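Local coordinates for oxalate-binding protein (Thermotoga maritima, PDB 1O4T), which binds manganese and oxalate in its cupin domain, forms a homodimer and is a predicted oxalate decarboxylase, at the interface of chains A and B. Numbering follows the deposited sequence. Chains: chain A/B, putative oxalate decarboxylase.

Contact 1: the interface of chains A and B. Residues chain A 20, 22; chain B 91, 98-100, 104-106.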
ATOM      1  N   VAL A  20      10.411  10.773  -2.634  1.00 40.96           N
ATOM      2  CA  VAL A  20       9.846  10.353  -1.402  1.00 40.03           C
ATOM      3  C   VAL A  20       8.771  11.371  -1.022  1.00 39.89           C
ATOM      4  O   VAL A  20       8.970  12.590  -1.150  1.00 37.69           O
ATOM      5  CB  VAL A  20      10.907  10.254  -0.334  1.00 39.66           C
ATOM      6  CG1 VAL A  20      10.292   9.887   0.978  1.00 40.13           C
ATOM      7  CG2 VAL A  20      11.947   9.208  -0.737  1.00 39.96           C
ATOM      8  N   ARG A  22       6.477  12.197   2.318  1.00 41.25           N
ATOM      9  CA  ARG A  22       6.190  11.919   3.729  1.00 42.27           C
ATOM     10  C   ARG A  22       4.693  12.109   4.050  1.00 44.37           C
ATOM     11  O   ARG A  22       4.220  13.241   4.150  1.00 44.46           O
ATOM     12  CB  ARG A  22       7.042  12.769   4.676  0.50 41.64           C
ATOM     13  CG  ARG A  22       6.814  12.433   6.164  0.50 39.31           C
ATOM     14  CD  ARG A  22       8.040  12.603   7.066  0.50 36.73           C
ATOM     15  NE  ARG A  22       9.106  11.624   6.767  0.50 34.33           N
ATOM     16  CZ  ARG A  22      10.337  11.697   7.266  0.50 32.70           C
ATOM     17  NH1 ARG A  22      11.236  10.791   6.948  0.50 31.02           N
ATOM     18  NH2 ARG A  22      10.683  12.685   8.082  0.50 32.38           N
TER
ATOM     19  N   PHE B  91      16.440   4.966   1.792  1.00 31.62           N
ATOM     20  CA  PHE B  91      15.995   4.652   0.428  1.00 30.83           C
ATOM     21  C   PHE B  91      16.928   5.333  -0.556  1.00 31.47           C
ATOM     22  O   PHE B  91      17.145   6.568  -0.479  1.00 31.03           O
ATOM     23  CB  PHE B  91      14.555   5.166   0.211  1.00 30.58           C
ATOM     24  CG  PHE B  91      14.024   5.027  -1.221  1.00 31.83           C
ATOM     25  CD1 PHE B  91      13.819   3.797  -1.803  1.00 32.32           C
ATOM     26  CD2 PHE B  91      13.653   6.148  -1.931  1.00 35.38           C
ATOM     27  CE1 PHE B  91      13.298   3.686  -3.088  1.00 33.12           C
ATOM     28  CE2 PHE B  91      13.151   6.054  -3.230  1.00 36.83           C
ATOM     29  CZ  PHE B  91      12.979   4.810  -3.810  1.00 34.86           C
ATOM     30  N   VAL B  98      18.221   8.764   1.059  1.00 36.56           N
ATOM     31  CA  VAL B  98      17.163   9.543   1.694  1.00 37.11           C
ATOM     32  C   VAL B  98      16.687   8.791   2.935  1.00 36.19           C
ATOM     33  O   VAL B  98      16.254   7.658   2.811  1.00 36.84           O
ATOM     34  CB  VAL B  98      15.944   9.735   0.755  1.00 37.17           C
ATOM     35  CG1 VAL B  98      14.840  10.537   1.426  1.00 39.31           C
ATOM     36  CG2 VAL B  98      16.379  10.414  -0.509  1.00 40.06           C
ATOM     37  N   PRO B  99      16.755   9.403   4.117  1.00 35.37           N
ATOM     38  CA  PRO B  99      16.198   8.798   5.311  1.00 34.35           C
ATOM     39  C   PRO B  99      14.702   8.621   5.147  1.00 33.83           C
ATOM     40  O   PRO B  99      14.030   9.551   4.732  1.00 33.15           O
ATOM     41  CB  PRO B  99      16.489   9.814   6.404  1.00 34.61           C
ATOM     42  CG  PRO B  99      17.513  10.707   5.852  1.00 36.04           C
ATOM     43  CD  PRO B  99      17.350  10.722   4.385  1.00 35.43           C
ATOM     44  N   ILE B 100      14.193   7.418   5.423  1.00 33.11           N
ATOM     45  CA  ILE B 100      12.758   7.185   5.453  1.00 32.77           C
ATOM     46  C   ILE B 100      12.312   6.490   6.753  1.00 32.01           C
ATOM     47  O   ILE B 100      13.124   5.979   7.567  1.00 30.54           O
ATOM     48  CB  ILE B 100      12.249   6.435   4.194  1.00 33.43           C
ATOM     49  CG1 ILE B 100      13.068   5.192   3.896  1.00 36.56           C
ATOM     50  CG2 ILE B 100      12.337   7.326   3.008  1.00 35.01           C
ATOM     51  CD1 ILE B 100      12.754   4.006   4.730  1.00 39.20           C
ATOM     52  N   ASP B 104       6.119   6.975   4.995  1.00 34.13           N
ATOM     53  CA  ASP B 104       6.689   7.451   3.739  1.00 33.40           C
ATOM     54  C   ASP B 104       6.342   6.569   2.546  1.00 33.14           C
ATOM     55  O   ASP B 104       6.299   5.342   2.650  1.00 31.83           O
ATOM     56  CB  ASP B 104       8.223   7.582   3.868  1.00 33.48           C
ATOM     57  CG  ASP B 104       8.637   8.664   4.835  1.00 33.83           C
ATOM     58  OD1 ASP B 104       7.756   9.470   5.263  1.00 34.76           O
ATOM     59  OD2 ASP B 104       9.828   8.796   5.242  1.00 36.51           O
ATOM     60  N   VAL B 105       6.158   7.235   1.413  1.00 33.32           N
ATOM     61  CA  VAL B 105       6.004   6.658   0.090  1.00 33.53           C
ATOM     62  C   VAL B 105       7.310   6.867  -0.698  1.00 34.31           C
ATOM     63  O   VAL B 105       7.791   7.981  -0.807  1.00 34.54           O
ATOM     64  CB  VAL B 105       4.808   7.349  -0.687  1.00 33.55           C
ATOM     65  CG1 VAL B 105       4.746   6.874  -2.123  1.00 35.22           C
ATOM     66  CG2 VAL B 105       3.477   7.101   0.016  1.00 35.53           C
ATOM     67  N   CYS B 106       7.858   5.802  -1.272  1.00 34.17           N
ATOM     68  CA  CYS B 106       9.054   5.882  -2.074  1.00 34.60           C
ATOM     69  C   CYS B 106       8.663   5.532  -3.483  1.00 34.69           C
ATOM     70  O   CYS B 106       8.084   4.487  -3.706  1.00 36.28           O
ATOM     71  CB  CYS B 106      10.087   4.878  -1.617  1.00 34.30           C
ATOM     72  SG  CYS B 106      10.520   5.052   0.095  1.00 35.92           S
TER
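Strand 20-22 of chain A lies antiparallel beside strand 104-108 of chain B, with A:Val20 bridged to B:Cys106 and A:Arg22 to B:Asp104, so the N-terminal segment of one subunit extends a sheet of the other. A:Val20 and A:Arg22, two residues apart on this strand, do different work: A:Val20 supplies apolar anchoring and A:Arg22 a charged clamp.

A:Val20 spreads its two methyls over chain B. CG2, beside its own backbone N, reaches tip to tip toward B:Val98, meeting CG1 of that residue at 3.8 Å. The same methyl touches ring carbon CD2 of B:Phe91 at 3.7 Å, the valine passing alongside the ring and pointing the other way. CG1 branches off in another direction and packs on CG2 of B:Ile100 at 3.9 Å, the two side chains set nearly perpendicular. A beta-branched valine suits a strand and presents two diverging methyls to different neighbours. Behind the contact, CB of B:Cys106 sits 3.5 Å above the ring plane of B:Phe91, over its centre, and probably helps to hold the aromatic surface that A:Val20 meets.

A:Arg22 takes B:Asp104 side-on, with one nitrogen to each carboxylate oxygen. NE donates to OD1 of B:Asp104 at 3.0 Å in a salt bridge with a fairly straight hydrogen bond (157° at H). Both oxygens use their syn lone pairs, and the guanidinium and carboxylate planes are only 6° apart; the paired bonds therefore resist rotation of either flat group. The carboxylate is aimed by a chi1 of -67°, which sets CG of B:Asp104 opposite its carbonyl carbon, while bends at chi2 and chi3 turn the arginine back toward it. Arginine's broad, planar donor edge matches the aspartate, whose short stem restricts its motion. The second bond of the pair joins NH1 of A:Arg22 to OD2 of B:Asp104 at 3.0 Å.

Contact 2: the interface of chains A and B. Residues chain A 59, 83, 85, 127; chain B 81, 83, 85, 127.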
ATOM      1  N   PHE A  59      -3.971   6.729  -5.192  1.00 35.59           N
ATOM      2  CA  PHE A  59      -3.051   6.129  -4.243  1.00 34.19           C
ATOM      3  C   PHE A  59      -3.115   7.027  -3.003  1.00 33.33           C
ATOM      4  O   PHE A  59      -2.473   8.067  -2.956  1.00 33.18           O
ATOM      5  CB  PHE A  59      -1.632   5.997  -4.815  1.00 34.99           C
ATOM      6  CG  PHE A  59      -0.721   5.150  -3.977  1.00 37.06           C
ATOM      7  CD1 PHE A  59      -0.146   5.663  -2.827  1.00 44.12           C
ATOM      8  CD2 PHE A  59      -0.503   3.820  -4.277  1.00 42.65           C
ATOM      9  CE1 PHE A  59       0.675   4.894  -2.000  1.00 43.72           C
ATOM     10  CE2 PHE A  59       0.295   3.022  -3.443  1.00 46.63           C
ATOM     11  CZ  PHE A  59       0.881   3.570  -2.281  1.00 45.67           C
ATOM     12  N   TYR A  83      -5.197  -1.687   1.821  1.00 32.07           N
ATOM     13  CA  TYR A  83      -4.335  -2.282   2.843  1.00 31.29           C
ATOM     14  C   TYR A  83      -4.608  -1.593   4.200  1.00 31.09           C
ATOM     15  O   TYR A  83      -4.399  -0.380   4.388  1.00 29.59           O
ATOM     16  CB  TYR A  83      -2.859  -2.204   2.448  1.00 32.17           C
ATOM     17  CG  TYR A  83      -1.984  -2.929   3.448  1.00 32.12           C
ATOM     18  CD1 TYR A  83      -1.630  -4.252   3.254  1.00 35.96           C
ATOM     19  CD2 TYR A  83      -1.543  -2.301   4.585  1.00 32.67           C
ATOM     20  CE1 TYR A  83      -0.874  -4.963   4.208  1.00 37.43           C
ATOM     21  CE2 TYR A  83      -0.762  -2.980   5.548  1.00 35.47           C
ATOM     22  CZ  TYR A  83      -0.424  -4.328   5.340  1.00 35.72           C
ATOM     23  OH  TYR A  83       0.321  -5.018   6.271  1.00 35.32           O
ATOM     24  N   LEU A  85      -4.066  -0.298   7.682  1.00 31.60           N
ATOM     25  CA  LEU A  85      -2.881   0.141   8.421  1.00 31.49           C
ATOM     26  C   LEU A  85      -3.047   0.197   9.943  1.00 31.76           C
ATOM     27  O   LEU A  85      -2.091  -0.104  10.661  1.00 32.60           O
ATOM     28  CB  LEU A  85      -2.444   1.541   7.950  1.00 31.86           C
ATOM     29  CG  LEU A  85      -2.083   1.816   6.509  1.00 30.54           C
ATOM     30  CD1 LEU A  85      -1.996   3.307   6.305  1.00 34.13           C
ATOM     31  CD2 LEU A  85      -0.787   1.179   6.197  1.00 32.45           C
ATOM     32  N   LEU A 127      -4.625   2.233   3.299  1.00 32.22           N
ATOM     33  CA  LEU A 127      -4.212   2.637   1.979  1.00 34.77           C
ATOM     34  C   LEU A 127      -5.203   2.201   0.935  1.00 33.39           C
ATOM     35  O   LEU A 127      -5.661   1.081   0.975  1.00 36.04           O
ATOM     36  CB  LEU A 127      -2.877   1.954   1.709  1.00 35.66           C
ATOM     37  CG  LEU A 127      -1.744   2.802   1.246  1.00 41.95           C
ATOM     38  CD1 LEU A 127      -1.453   3.926   2.240  1.00 43.45           C
ATOM     39  CD2 LEU A 127      -0.541   1.826   1.029  1.00 44.47           C
TER
ATOM     40  N   ILE B  81       6.476   1.353  -6.137  1.00 34.89           N
ATOM     41  CA  ILE B  81       6.146   2.166  -4.984  1.00 34.10           C
ATOM     42  C   ILE B  81       6.390   1.341  -3.770  1.00 33.70           C
ATOM     43  O   ILE B  81       5.996   0.191  -3.728  1.00 33.20           O
ATOM     44  CB  ILE B  81       4.631   2.486  -5.034  1.00 34.51           C
ATOM     45  CG1 ILE B  81       4.311   3.268  -6.312  1.00 35.03           C
ATOM     46  CG2 ILE B  81       4.180   3.249  -3.804  1.00 34.96           C
ATOM     47  CD1 ILE B  81       2.867   3.265  -6.668  1.00 36.85           C
ATOM     48  N   TYR B  83       5.467   1.723   0.251  1.00 33.34           N
ATOM     49  CA  TYR B  83       4.841   2.454   1.327  1.00 32.66           C
ATOM     50  C   TYR B  83       5.423   1.870   2.619  1.00 32.68           C
ATOM     51  O   TYR B  83       5.226   0.663   2.935  1.00 32.16           O
ATOM     52  CB  TYR B  83       3.333   2.275   1.252  1.00 32.93           C
ATOM     53  CG  TYR B  83       2.697   3.062   2.312  1.00 35.15           C
ATOM     54  CD1 TYR B  83       2.449   4.398   2.125  1.00 34.10           C
ATOM     55  CD2 TYR B  83       2.535   2.528   3.593  1.00 32.95           C
ATOM     56  CE1 TYR B  83       1.892   5.153   3.119  1.00 39.14           C
ATOM     57  CE2 TYR B  83       2.013   3.301   4.625  1.00 37.66           C
ATOM     58  CZ  TYR B  83       1.680   4.596   4.384  1.00 36.51           C
ATOM     59  OH  TYR B  83       1.177   5.386   5.384  1.00 39.37           O
ATOM     60  N   LEU B  85       5.753   0.794   6.317  1.00 33.48           N
ATOM     61  CA  LEU B  85       4.802   0.403   7.398  1.00 32.02           C
ATOM     62  C   LEU B  85       5.253   0.611   8.831  1.00 33.29           C
ATOM     63  O   LEU B  85       4.476   1.054   9.678  1.00 32.52           O
ATOM     64  CB  LEU B  85       4.354  -1.064   7.199  1.00 32.23           C
ATOM     65  CG  LEU B  85       3.669  -1.388   5.859  1.00 31.05           C
ATOM     66  CD1 LEU B  85       3.558  -2.922   5.654  1.00 31.39           C
ATOM     67  CD2 LEU B  85       2.296  -0.674   5.780  1.00 30.90           C
ATOM     68  N   LEU B 127       5.318  -2.099   2.122  1.00 33.29           N
ATOM     69  CA  LEU B 127       4.625  -2.605   0.987  1.00 34.87           C
ATOM     70  C   LEU B 127       5.445  -2.267  -0.234  1.00 34.13           C
ATOM     71  O   LEU B 127       6.044  -1.198  -0.312  1.00 34.08           O
ATOM     72  CB  LEU B 127       3.264  -1.942   0.850  1.00 34.77           C
ATOM     73  CG  LEU B 127       2.004  -2.678   1.297  1.00 39.91           C
ATOM     74  CD1 LEU B 127       2.199  -3.636   2.462  1.00 41.86           C
ATOM     75  CD2 LEU B 127       0.881  -1.664   1.561  1.00 41.15           C
TER
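The phenolic oxygen OH of A:Tyr83 meets methyl CD1 of B:Leu85 at 3.9 Å, and the same approach recurs with the chains exchanged, in an apolar patch that surrounds the dimer's two-fold axis. The contacts described here are van der Waals ones, made by residues of strands 58-64, 78-86 and 124-132.

Each tyrosine ring is capped by a leucine of the other subunit. CD1 of B:Leu127 stands over the face of A:Tyr83, 3.9 Å from the ring centroid and displaced toward the rim, in a CH-pi contact. Its other methyl, CD2, comes down near the inner end of the same ring, 3.7 Å from CG of A:Tyr83. Both branches thus rest on one face of the ring, which a forked side chain can do and a straight one cannot. Chi1 of -175° carries the tyrosine ring opposite its own backbone N and presents that face to the neighbour. A:Leu127 covers B:Tyr83 in the same way, although its chi1 of -129° differs from the -102° of B:Leu127, so the two copies are similar rather than identical.

Near the axis, like meets like. A:Leu127 and B:Leu127 point tip to tip, their CD2 methyls 3.8 Å apart. A:Leu85 and B:Leu85 instead lie roughly at right angles, their CD2 methyls touching at 3.6 Å. CD2 of A:Leu85 also lies against CE2 of B:Tyr83, and CD2 of B:Leu85 against CE2 of A:Tyr83. Leucine suits these places because its compact branched end can pack both against its own symmetry mate and against an aromatic ring.

Further along the axis, beyond A:Leu127 and B:Leu127, the phenyl of A:Phe59 and the side chain of B:Ile81 lie side by side, pointing opposite ways. The tip of the ring makes the nearest approach of this pair, CZ of A:Phe59 lying 3.6 Å from the branch methyl CG2 of B:Ile81.

The C-alpha centres of contact 1 and contact 2 are about 12 Å apart, and no residue belongs to both. Contact 1 joins the N-terminal strand of chain A to strands 88-93, 96-101 and 104-108 of chain B; contact 2 brings together strands 58-64, 78-86 and 124-132. In chain B the two are linked directly, strand 78-86 of contact 2 being followed after one residue by strand 88-93 of contact 1. The two-fold gives contact 1 a twin, while contact 2 includes the axis itself. An apolar centre flanked by an N-terminal strand from each subunit fits the homodimer and probably helps set its subunits' relative orientation.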